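Local coordinates for glucose 1-dehydrogenase (Haloferax mediterranei, PDB 2VWH), which catalyses the zinc-dependent oxidation of D-glucose and several other aldose sugars to the lactone, using NADP(+) in preference to NAD(+), at residues F147-I152 and A311-F316; V84-R89 and E132-R137; A3-R8 and H58-H63. All coordinates share one frame; numbering follows the deposited sequence.

Contact 1 of 3, residues F147-I152 and A311-F316. With BGC (beta-D-glucopyranose), chain C.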
loop_
_atom_site.group_PDB
_atom_site.type_symbol
_atom_site.label_atom_id
_atom_site.label_comp_id
_atom_site.label_asym_id
_atom_site.label_seq_id
_atom_site.Cartn_x
_atom_site.Cartn_y
_atom_site.Cartn_z
ATOM N N PHE A 147 -28.546 -2.167 -11.521
ATOM C CA PHE A 147 -27.511 -1.181 -11.851
ATOM C C PHE A 147 -26.607 -0.892 -10.647
ATOM O O PHE A 147 -25.577 -0.244 -10.802
ATOM C CB PHE A 147 -28.117 0.136 -12.399
ATOM C CG PHE A 147 -29.103 0.799 -11.466
ATOM C CD1 PHE A 147 -28.685 1.708 -10.526
ATOM C CD2 PHE A 147 -30.462 0.501 -11.538
ATOM C CE1 PHE A 147 -29.587 2.298 -9.648
ATOM C CE2 PHE A 147 -31.361 1.087 -10.677
ATOM C CZ PHE A 147 -30.931 1.989 -9.727
ATOM N N LEU A 148 -26.991 -1.348 -9.453
ATOM C CA LEU A 148 -26.136 -1.185 -8.273
ATOM C C LEU A 148 -25.023 -2.221 -8.179
ATOM O O LEU A 148 -24.077 -2.050 -7.397
ATOM C CB LEU A 148 -26.965 -1.169 -6.988
ATOM C CG LEU A 148 -27.860 0.053 -6.767
ATOM C CD1 LEU A 148 -28.611 -0.082 -5.448
ATOM C CD2 LEU A 148 -27.064 1.359 -6.795
ATOM N N ILE A 149 -25.117 -3.296 -8.963
ATOM C CA ILE A 149 -24.129 -4.370 -8.877
ATOM C C ILE A 149 -22.742 -3.879 -9.281
ATOM O O ILE A 149 -21.740 -4.229 -8.647
ATOM C CB ILE A 149 -24.551 -5.610 -9.705
ATOM C CG1 ILE A 149 -25.840 -6.229 -9.126
ATOM C CG2 ILE A 149 -23.419 -6.652 -9.761
ATOM C CD1 ILE A 149 -25.720 -6.688 -7.690
ATOM N N GLU A 150 -22.677 -3.037 -10.308
ATOM C CA GLU A 150 -21.389 -2.496 -10.730
ATOM C C GLU A 150 -20.677 -1.684 -9.639
ATOM O O GLU A 150 -19.518 -1.977 -9.326
ATOM C CB GLU A 150 -21.507 -1.729 -12.056
ATOM C CG GLU A 150 -20.165 -1.436 -12.745
ATOM C CD GLU A 150 -19.509 -0.160 -12.296
ATOM O OE1 GLU A 150 -20.141 0.608 -11.543
ATOM O OE2 GLU A 150 -18.351 0.096 -12.706
ATOM N N PRO A 151 -21.328 -0.641 -9.079
ATOM C CA PRO A 151 -20.615 0.101 -8.014
ATOM C C PRO A 151 -20.288 -0.717 -6.755
ATOM O O PRO A 151 -19.237 -0.501 -6.142
ATOM C CB PRO A 151 -21.555 1.275 -7.694
ATOM C CG PRO A 151 -22.879 0.913 -8.291
ATOM C CD PRO A 151 -22.616 -0.006 -9.432
ATOM N N ILE A 152 -21.144 -1.665 -6.395
ATOM C CA ILE A 152 -20.823 -2.594 -5.308
ATOM C C ILE A 152 -19.531 -3.364 -5.637
ATOM O O ILE A 152 -18.661 -3.526 -4.777
ATOM C CB ILE A 152 -21.982 -3.558 -5.011
ATOM C CG1 ILE A 152 -23.191 -2.777 -4.472
ATOM C CG2 ILE A 152 -21.566 -4.620 -3.961
ATOM C CD1 ILE A 152 -24.458 -3.603 -4.360
ATOM N N ALA A 311 -19.534 -11.542 -6.305
ATOM C CA ALA A 311 -19.507 -11.258 -4.880
ATOM C C ALA A 311 -20.536 -10.193 -4.528
ATOM O O ALA A 311 -21.209 -10.282 -3.494
ATOM C CB ALA A 311 -18.103 -10.796 -4.468
ATOM N N ALA A 312 -20.652 -9.185 -5.392
ATOM C CA ALA A 312 -21.639 -8.123 -5.210
ATOM C C ALA A 312 -23.086 -8.636 -5.088
ATOM O O ALA A 312 -23.878 -8.040 -4.358
ATOM C CB ALA A 312 -21.530 -7.069 -6.347
ATOM N N THR A 313 -23.444 -9.717 -5.791
ATOM C CA THR A 313 -24.817 -10.220 -5.712
ATOM C C THR A 313 -25.109 -10.747 -4.303
ATOM O O THR A 313 -26.232 -10.664 -3.843
ATOM C CB THR A 313 -25.148 -11.295 -6.773
ATOM O OG1 THR A 313 -24.423 -12.500 -6.500
ATOM C CG2 THR A 313 -24.840 -10.769 -8.202
ATOM N N VAL A 314 -24.086 -11.266 -3.629
ATOM C CA VAL A 314 -24.223 -11.743 -2.248
ATOM C C VAL A 314 -24.323 -10.556 -1.292
ATOM O O VAL A 314 -25.200 -10.505 -0.426
ATOM C CB VAL A 314 -23.033 -12.645 -1.844
ATOM C CG1 VAL A 314 -23.119 -13.029 -0.349
ATOM C CG2 VAL A 314 -23.000 -13.887 -2.734
ATOM N N THR A 315 -23.439 -9.581 -1.469
ATOM C CA THR A 315 -23.447 -8.401 -0.619
ATOM C C THR A 315 -24.793 -7.665 -0.725
ATOM O O THR A 315 -25.338 -7.222 0.287
ATOM C CB THR A 315 -22.277 -7.465 -0.969
ATOM O OG1 THR A 315 -21.051 -8.125 -0.649
ATOM C CG2 THR A 315 -22.359 -6.147 -0.190
ATOM N N PHE A 316 -25.318 -7.552 -1.945
ATOM C CA PHE A 316 -26.626 -6.912 -2.188
ATOM C C PHE A 316 -27.711 -7.435 -1.241
ATOM O O PHE A 316 -28.432 -6.652 -0.605
ATOM C CB PHE A 316 -27.038 -7.119 -3.651
ATOM C CG PHE A 316 -28.336 -6.439 -4.037
ATOM C CD1 PHE A 316 -28.326 -5.212 -4.691
ATOM C CD2 PHE A 316 -29.563 -7.045 -3.769
ATOM C CE1 PHE A 316 -29.522 -4.589 -5.058
ATOM C CE2 PHE A 316 -30.764 -6.432 -4.130
ATOM C CZ PHE A 316 -30.739 -5.205 -4.775
HETATM C C2 BGC C . -16.488 2.911 -13.299
HETATM C C3 BGC C . -15.300 1.961 -13.364
HETATM C C4 BGC C . -14.154 2.699 -14.035
HETATM C C5 BGC C . -13.852 4.026 -13.292
HETATM C C6 BGC C . -12.698 4.765 -13.975
HETATM C C1 BGC C . -16.100 4.198 -12.599
HETATM O O1 BGC C . -17.277 4.938 -12.418
HETATM O O2 BGC C . -17.416 2.345 -12.418
HETATM O O3 BGC C . -15.652 0.799 -14.091
HETATM O O4 BGC C . -13.042 1.844 -14.140
HETATM O O5 BGC C . -15.033 4.854 -13.238
HETATM O O6 BGC C . -13.149 5.199 -15.232
#
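Ile152 meets Ala312 where the first turns of helix 149-165 lie against helix 306-318; the helix that carries Glu150 is packed on another of its sides largely by aliphatic groups. Ile152 CB stands 3.8 Å from Ala312 CB. From there the side chain forks: CG2, anti to the backbone N, presses on Ala312 CB at 3.4 Å, tighter than usual for two carbons, and reaches Thr315 CG2; the other branch runs through CG1 to CD1, which comes to the edge of the Phe316 ring, 4.2 Å from Phe316 CD1. Ile149 flanks the same alanine: its CG2 lies 3.9 Å from Ala312 CB, and its CD1 continues to Thr313 CA and, obliquely, to the Phe316 ring. Thr315 OG1 is hydrogen-bonded to Glu156 OE2 of helix 149-165, one turn beyond Ile152.

Glu150 leaves the helix on the side away from Ala312. Its OE2 accepts a hydrogen bond from glucose O3 (3.1 Å) and comes within 2.5 Å of glucose O2. A leucine in its place, lacking the carboxylate beside O2, would probably leave glucose O3 without this acceptor. Glu150 belongs to the substrate and catalytic-zinc sites, although in this complex its carboxylate is outside the metal's first shell, Glu150 OE1 being 3.7 Å from the zinc. One side of the helix thus packs on helix 306-318 while another faces the active site of this zinc-containing alcohol dehydrogenase.

Contact 2 of 3, residues V84-R89 and E132-R137. With BGC (beta-D-glucopyranose), chain C.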
loop_
_atom_site.group_PDB
_atom_site.type_symbol
_atom_site.label_atom_id
_atom_site.label_comp_id
_atom_site.label_asym_id
_atom_site.label_seq_id
_atom_site.Cartn_x
_atom_site.Cartn_y
_atom_site.Cartn_z
ATOM N N VAL A 84 -25.786 -8.309 -15.970
ATOM C CA VAL A 84 -25.088 -7.043 -15.800
ATOM C C VAL A 84 -23.773 -7.141 -16.571
ATOM O O VAL A 84 -23.008 -8.086 -16.377
ATOM C CB VAL A 84 -24.826 -6.777 -14.310
ATOM C CG1 VAL A 84 -23.827 -5.614 -14.104
ATOM C CG2 VAL A 84 -26.169 -6.516 -13.592
ATOM N N PRO A 85 -23.515 -6.186 -17.475
ATOM C CA PRO A 85 -22.256 -6.207 -18.205
ATOM C C PRO A 85 -21.079 -5.642 -17.399
ATOM O O PRO A 85 -21.244 -4.679 -16.647
ATOM C CB PRO A 85 -22.549 -5.307 -19.406
ATOM C CG PRO A 85 -23.505 -4.288 -18.851
ATOM C CD PRO A 85 -24.362 -5.046 -17.872
ATOM N N THR A 86 -19.887 -6.215 -17.592
ATOM C CA THR A 86 -18.658 -5.568 -17.134
ATOM C C THR A 86 -18.375 -4.356 -18.034
ATOM O O THR A 86 -19.007 -4.164 -19.078
ATOM C CB THR A 86 -17.430 -6.536 -17.097
ATOM O OG1 THR A 86 -17.058 -6.924 -18.435
ATOM C CG2 THR A 86 -17.742 -7.801 -16.240
ATOM N N VAL A 87 -17.414 -3.545 -17.638
ATOM C CA VAL A 87 -17.204 -2.257 -18.289
ATOM C C VAL A 87 -16.045 -2.247 -19.306
ATOM O O VAL A 87 -16.148 -1.601 -20.368
ATOM C CB VAL A 87 -17.039 -1.168 -17.220
ATOM C CG1 VAL A 87 -16.724 0.191 -17.858
ATOM C CG2 VAL A 87 -18.323 -1.112 -16.357
ATOM N N ARG A 88 -14.982 -2.996 -19.018
ATOM C CA ARG A 88 -13.779 -2.958 -19.855
ATOM C C ARG A 88 -13.794 -3.935 -21.028
ATOM O O ARG A 88 -14.255 -5.075 -20.908
ATOM C CB ARG A 88 -12.508 -3.157 -19.019
ATOM C CG ARG A 88 -12.128 -1.895 -18.307
ATOM C CD ARG A 88 -10.852 -2.018 -17.522
ATOM N NE ARG A 88 -10.557 -0.745 -16.870
ATOM C CZ ARG A 88 -9.401 -0.450 -16.283
ATOM N NH1 ARG A 88 -8.424 -1.340 -16.238
ATOM N NH2 ARG A 88 -9.219 0.747 -15.737
ATOM N N ARG A 89 -13.290 -3.452 -22.161
ATOM C CA ARG A 89 -13.187 -4.238 -23.387
ATOM C C ARG A 89 -11.809 -4.001 -24.008
ATOM O O ARG A 89 -11.188 -2.962 -23.766
ATOM C CB ARG A 89 -14.273 -3.827 -24.388
ATOM C CG ARG A 89 -15.711 -3.995 -23.903
ATOM C CD ARG A 89 -16.125 -5.462 -23.882
ATOM N NE ARG A 89 -17.501 -5.604 -23.412
ATOM C CZ ARG A 89 -17.884 -5.580 -22.136
ATOM N NH1 ARG A 89 -16.993 -5.450 -21.162
ATOM N NH2 ARG A 89 -19.176 -5.697 -21.838
ATOM N N GLU A 132 -20.314 -13.060 -24.102
ATOM C CA GLU A 132 -20.823 -13.820 -22.967
ATOM C C GLU A 132 -19.887 -13.753 -21.775
ATOM O O GLU A 132 -20.330 -13.705 -20.630
ATOM C CB GLU A 132 -21.002 -15.276 -23.408
ATOM C CG GLU A 132 -21.095 -16.316 -22.323
ATOM C CD GLU A 132 -21.291 -17.710 -22.904
ATOM O OE1 GLU A 132 -20.656 -18.036 -23.937
ATOM O OE2 GLU A 132 -22.090 -18.469 -22.326
ATOM N N LYS A 133 -18.586 -13.775 -22.038
ATOM C CA LYS A 133 -17.620 -13.751 -20.948
ATOM C C LYS A 133 -17.705 -12.462 -20.109
ATOM O O LYS A 133 -17.275 -12.461 -18.966
ATOM C CB LYS A 133 -16.195 -13.976 -21.463
ATOM C CG LYS A 133 -15.560 -12.795 -22.176
ATOM C CD LYS A 133 -14.235 -13.180 -22.852
ATOM C CE LYS A 133 -13.140 -13.510 -21.840
ATOM N NZ LYS A 133 -11.904 -14.046 -22.485
ATOM N N TYR A 134 -18.272 -11.390 -20.665
ATOM C CA TYR A 134 -18.398 -10.100 -19.947
ATOM C C TYR A 134 -19.826 -9.814 -19.474
ATOM O O TYR A 134 -20.132 -8.702 -19.042
ATOM C CB TYR A 134 -17.895 -8.962 -20.840
ATOM C CG TYR A 134 -16.456 -9.144 -21.254
ATOM C CD1 TYR A 134 -15.479 -9.476 -20.314
ATOM C CD2 TYR A 134 -16.067 -8.999 -22.580
ATOM C CE1 TYR A 134 -14.157 -9.662 -20.687
ATOM C CE2 TYR A 134 -14.739 -9.177 -22.961
ATOM C CZ TYR A 134 -13.793 -9.503 -22.006
ATOM O OH TYR A 134 -12.484 -9.690 -22.369
ATOM N N LEU A 135 -20.694 -10.822 -19.544
ATOM C CA LEU A 135 -22.059 -10.688 -19.046
ATOM C C LEU A 135 -22.211 -11.539 -17.782
ATOM O O LEU A 135 -21.982 -12.738 -17.813
ATOM C CB LEU A 135 -23.072 -11.109 -20.118
ATOM C CG LEU A 135 -23.255 -10.147 -21.299
ATOM C CD1 LEU A 135 -24.183 -10.755 -22.351
ATOM C CD2 LEU A 135 -23.789 -8.783 -20.838
ATOM N N VAL A 136 -22.562 -10.917 -16.661
ATOM C CA VAL A 136 -22.700 -11.649 -15.393
ATOM C C VAL A 136 -24.177 -11.857 -15.084
ATOM O O VAL A 136 -24.921 -10.897 -14.947
ATOM C CB VAL A 136 -22.008 -10.899 -14.246
ATOM C CG1 VAL A 136 -22.144 -11.675 -12.935
ATOM C CG2 VAL A 136 -20.532 -10.650 -14.599
ATOM N N ARG A 137 -24.606 -13.114 -15.009
ATOM C CA ARG A 137 -25.980 -13.440 -14.596
ATOM C C ARG A 137 -26.200 -13.084 -13.152
ATOM O O ARG A 137 -25.376 -13.427 -12.313
ATOM C CB ARG A 137 -26.250 -14.937 -14.737
ATOM C CG ARG A 137 -26.476 -15.393 -16.139
ATOM C CD ARG A 137 -26.411 -16.915 -16.255
ATOM N NE ARG A 137 -25.028 -17.395 -16.181
ATOM C CZ ARG A 137 -24.603 -18.582 -16.616
ATOM N NH1 ARG A 137 -25.440 -19.447 -17.175
ATOM N NH2 ARG A 137 -23.321 -18.906 -16.488
HETATM C C2 BGC C . -16.488 2.911 -13.299
HETATM C C3 BGC C . -15.300 1.961 -13.364
HETATM C C4 BGC C . -14.154 2.699 -14.035
HETATM C C5 BGC C . -13.852 4.026 -13.292
HETATM C C6 BGC C . -12.698 4.765 -13.975
HETATM C C1 BGC C . -16.100 4.198 -12.599
HETATM O O1 BGC C . -17.277 4.938 -12.418
HETATM O O2 BGC C . -17.416 2.345 -12.418
HETATM O O3 BGC C . -15.652 0.799 -14.091
HETATM O O4 BGC C . -13.042 1.844 -14.140
HETATM O O5 BGC C . -15.033 4.854 -13.238
HETATM O O6 BGC C . -13.149 5.199 -15.232
#
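Tyr134 and Arg89 are brought together by two torsions: CG of Tyr134 lies beside its backbone N (chi1 -59°), and the arginine chain bends at chi2 (-74°), folding its guanidinium back onto Tyr134 CB. That carbon sits over one face of the group, 3.6 Å from Arg89 CZ, the side chains running in opposite directions with ring and guanidinium planes 20° apart. Arg88 O, bonded by Arg89 NH1 at 2.8 Å, lies in the guanidinium plane, though NH1 stands above the plane of that carbonyl; with NH2 bonded to Ser130 OG, this limits the group's rotation. Thr86 OG1 lies oblique to the tyrosine ring, 3.3 Å from Tyr134 CB.

The backbones form an antiparallel ladder. Val84 and Val136 are a hydrogen-bonded pair, each N to the other's O at 2.9 Å, and Thr86 N bonds Tyr134 O in the carbonyl plane. Between them, Pro85 and Leu135 form a non-hydrogen-bonded pair, where proline costs no bond, and Pro85 CB packs on Leu135 CD2 at 4.0 Å.

Strand 135-137 lines strand 82-85. Phe309 of helix 306-318 covers Val84, Thr86 and Val136, Phe128 of strand 127-131 touches Pro85, and strand 113-115 pairs with the chain at Val87 and Arg89.

Contact 3 of 3, residues A3-R8 and H58-H63. With ZN (zinc ion), chain D; BGC (beta-D-glucopyranose), chain C.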
loop_
_atom_site.group_PDB
_atom_site.type_symbol
_atom_site.label_atom_id
_atom_site.label_comp_id
_atom_site.label_asym_id
_atom_site.label_seq_id
_atom_site.Cartn_x
_atom_site.Cartn_y
_atom_site.Cartn_z
ATOM N N ALA A 3 -30.868 6.314 -28.036
ATOM C CA ALA A 3 -29.722 6.291 -27.140
ATOM C C ALA A 3 -29.511 7.681 -26.547
ATOM O O ALA A 3 -29.925 8.675 -27.136
ATOM C CB ALA A 3 -28.484 5.846 -27.891
ATOM N N ILE A 4 -28.892 7.738 -25.370
ATOM C CA ILE A 4 -28.572 8.991 -24.702
ATOM C C ILE A 4 -27.067 9.183 -24.823
ATOM O O ILE A 4 -26.287 8.351 -24.364
ATOM C CB ILE A 4 -28.962 8.993 -23.204
ATOM C CG1 ILE A 4 -30.452 8.657 -23.004
ATOM C CG2 ILE A 4 -28.633 10.341 -22.572
ATOM C CD1 ILE A 4 -31.427 9.550 -23.785
ATOM N N ALA A 5 -26.667 10.285 -25.451
ATOM C CA ALA A 5 -25.280 10.519 -25.803
ATOM C C ALA A 5 -24.851 11.947 -25.474
ATOM O O ALA A 5 -25.679 12.840 -25.349
ATOM C CB ALA A 5 -25.089 10.246 -27.301
ATOM N N VAL A 6 -23.547 12.144 -25.326
ATOM C CA VAL A 6 -22.958 13.476 -25.375
ATOM C C VAL A 6 -22.291 13.623 -26.745
ATOM O O VAL A 6 -21.664 12.677 -27.229
ATOM C CB VAL A 6 -21.942 13.707 -24.240
ATOM C CG1 VAL A 6 -20.747 12.743 -24.350
ATOM C CG2 VAL A 6 -21.470 15.174 -24.241
ATOM N N LYS A 7 -22.457 14.783 -27.382
ATOM C CA LYS A 7 -21.851 15.048 -28.699
ATOM C C LYS A 7 -20.607 15.907 -28.545
ATOM O O LYS A 7 -20.514 16.694 -27.596
ATOM C CB LYS A 7 -22.838 15.760 -29.616
ATOM C CG LYS A 7 -23.963 14.887 -30.104
ATOM C CD LYS A 7 -24.953 15.692 -30.937
ATOM C CE LYS A 7 -25.803 14.782 -31.812
ATOM N NZ LYS A 7 -26.825 15.546 -32.577
ATOM N N ARG A 8 -19.659 15.757 -29.473
ATOM C CA ARG A 8 -18.422 16.562 -29.461
ATOM C C ARG A 8 -18.758 18.051 -29.421
ATOM O O ARG A 8 -19.654 18.514 -30.141
ATOM C CB ARG A 8 -17.533 16.268 -30.682
ATOM C CG ARG A 8 -16.637 15.035 -30.556
ATOM C CD ARG A 8 -15.537 15.018 -31.632
ATOM N NE ARG A 8 -15.052 13.662 -31.923
ATOM C CZ ARG A 8 -14.036 13.050 -31.304
ATOM N NH1 ARG A 8 -13.344 13.655 -30.341
ATOM N NH2 ARG A 8 -13.704 11.809 -31.658
ATOM N N HIS A 58 -19.968 11.321 -31.317
ATOM C CA HIS A 58 -20.700 11.213 -30.054
ATOM C C HIS A 58 -20.225 10.043 -29.176
ATOM O O HIS A 58 -19.509 9.153 -29.632
ATOM C CB HIS A 58 -22.185 11.048 -30.350
ATOM C CG HIS A 58 -22.535 9.705 -30.901
ATOM N ND1 HIS A 58 -22.286 9.350 -32.207
ATOM C CD2 HIS A 58 -23.094 8.619 -30.315
ATOM C CE1 HIS A 58 -22.695 8.109 -32.410
ATOM N NE2 HIS A 58 -23.188 7.642 -31.275
ATOM N N LEU A 59 -20.618 10.073 -27.905
ATOM C CA LEU A 59 -20.394 8.956 -26.989
ATOM C C LEU A 59 -21.700 8.626 -26.268
ATOM O O LEU A 59 -22.244 9.466 -25.541
ATOM C CB LEU A 59 -19.301 9.307 -25.973
ATOM C CG LEU A 59 -19.015 8.311 -24.822
ATOM C CD1 LEU A 59 -18.419 7.018 -25.340
ATOM C CD2 LEU A 59 -18.086 8.924 -23.794
ATOM N N VAL A 60 -22.197 7.407 -26.470
ATOM C CA VAL A 60 -23.352 6.923 -25.733
ATOM C C VAL A 60 -22.876 6.739 -24.291
ATOM O O VAL A 60 -21.833 6.127 -24.045
ATOM C CB VAL A 60 -23.929 5.612 -26.313
ATOM C CG1 VAL A 60 -25.048 5.070 -25.404
ATOM C CG2 VAL A 60 -24.455 5.838 -27.743
ATOM N N LEU A 61 -23.617 7.322 -23.359
ATOM C CA LEU A 61 -23.241 7.321 -21.940
ATOM C C LEU A 61 -23.682 6.035 -21.220
ATOM O O LEU A 61 -24.402 5.209 -21.790
ATOM C CB LEU A 61 -23.890 8.526 -21.257
ATOM C CG LEU A 61 -23.394 9.895 -21.742
ATOM C CD1 LEU A 61 -24.313 10.992 -21.261
ATOM C CD2 LEU A 61 -21.968 10.129 -21.267
ATOM N N GLY A 62 -23.249 5.881 -19.966
ATOM C CA GLY A 62 -23.749 4.831 -19.088
ATOM C C GLY A 62 -22.861 3.604 -18.988
ATOM O O GLY A 62 -22.556 2.969 -19.995
ATOM N N HIS A 63 -22.456 3.268 -17.760
ATOM C CA HIS A 63 -21.621 2.090 -17.508
ATOM C C HIS A 63 -22.160 1.155 -16.416
ATOM O O HIS A 63 -21.660 0.040 -16.277
ATOM C CB HIS A 63 -20.169 2.514 -17.211
ATOM C CG HIS A 63 -20.009 3.309 -15.954
ATOM N ND1 HIS A 63 -20.145 4.680 -15.919
ATOM C CD2 HIS A 63 -19.712 2.927 -14.688
ATOM C CE1 HIS A 63 -19.945 5.109 -14.682
ATOM N NE2 HIS A 63 -19.676 4.067 -13.916
HETATM ZN ZN ZN D . -19.083 4.157 -12.030
HETATM C C2 BGC C . -16.488 2.911 -13.299
HETATM C C3 BGC C . -15.300 1.961 -13.364
HETATM C C4 BGC C . -14.154 2.699 -14.035
HETATM C C5 BGC C . -13.852 4.026 -13.292
HETATM C C6 BGC C . -12.698 4.765 -13.975
HETATM C C1 BGC C . -16.100 4.198 -12.599
HETATM O O1 BGC C . -17.277 4.938 -12.418
HETATM O O2 BGC C . -17.416 2.345 -12.418
HETATM O O3 BGC C . -15.652 0.799 -14.091
HETATM O O4 BGC C . -13.042 1.844 -14.140
HETATM O O5 BGC C . -15.033 4.854 -13.238
HETATM O O6 BGC C . -13.149 5.199 -15.232
HETATM O O HOH W 1 -20.055 2.901 -10.910
#
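Val6 and Leu59 form the hydrogen-bonded pair at the middle of a short antiparallel ladder. Val6 N reaches Leu59 O at 3.0 Å, and Leu59 N returns to Val6 O at 2.9 Å, nearly along the C=O axis. A third bond, Leu61 N to Ile4 O, lies in the carbonyl plane and carries the pairing past the end of strand 58-60. The strands come closest at the non-hydrogen-bonded pairs flanking this one, Ala5-Val60 and Lys7-His58. CA-H...O contacts add to the ladder, from Ala5 CA to Leu59 O at 3.2 Å and from His58 CA to Val6 O.

Side chains close over the two faces of this ladder. On one, Val6 CG1 is set between the backbone N and the carbonyl carbon (chi1 63°), a rotation that puts it against Leu59 CB at 4.1 Å and within reach of Leu61 CD2. On the other, Ala5 CB meets the His58 ring obliquely, 4.0 Å from His58 CD2, and Val60 CG2 touches Ala3 CB.

Outside this shell, Val44 of helix 39-46 covers Leu59 and Leu61. The His58 ring is stacked on that of His121, and its NE2 is hydrogen-bonded to Lys18. Strand 14-17 pairs with the far edge of strand 2-7.

Beyond Leu61 the chain turns through Gly62, whose backbone angles would jam a side chain against the preceding carbonyl, and delivers His63 to the catalytic zinc. His63 NE2 binds the metal at 2.0 Å, alongside glucose O1 and O2, a water and Asp38. Its ND1 makes a weak hydrogen bond to Asp41. Because the zinc binds glucose O1 directly, with O2 farther off, it would be expected to polarise the O1 hydroxyl, consistent with oxidation of glucose at C1 to the lactone.

Overall arrangement
From the N terminus, contact 3 comes first: it joins strand 2-7 to strand 58-60, closing a loop of 49 residues that includes helix 39-46. Contact 2 follows, bringing strand 135-137 back beside strand 82-85 within the GroES-like domain after 42 residues. Contact 1 closes last and longest, across 158 residues holding most of the nucleotide-binding region, and ties helix 149-165 to helix 306-318. The three loops run in series, and none nests in or crosses another. They nevertheless converge: Glu150, Val87 and His63 touch one another around the bound glucose, although the centres of contacts 1 and 3 are about 24 Å apart.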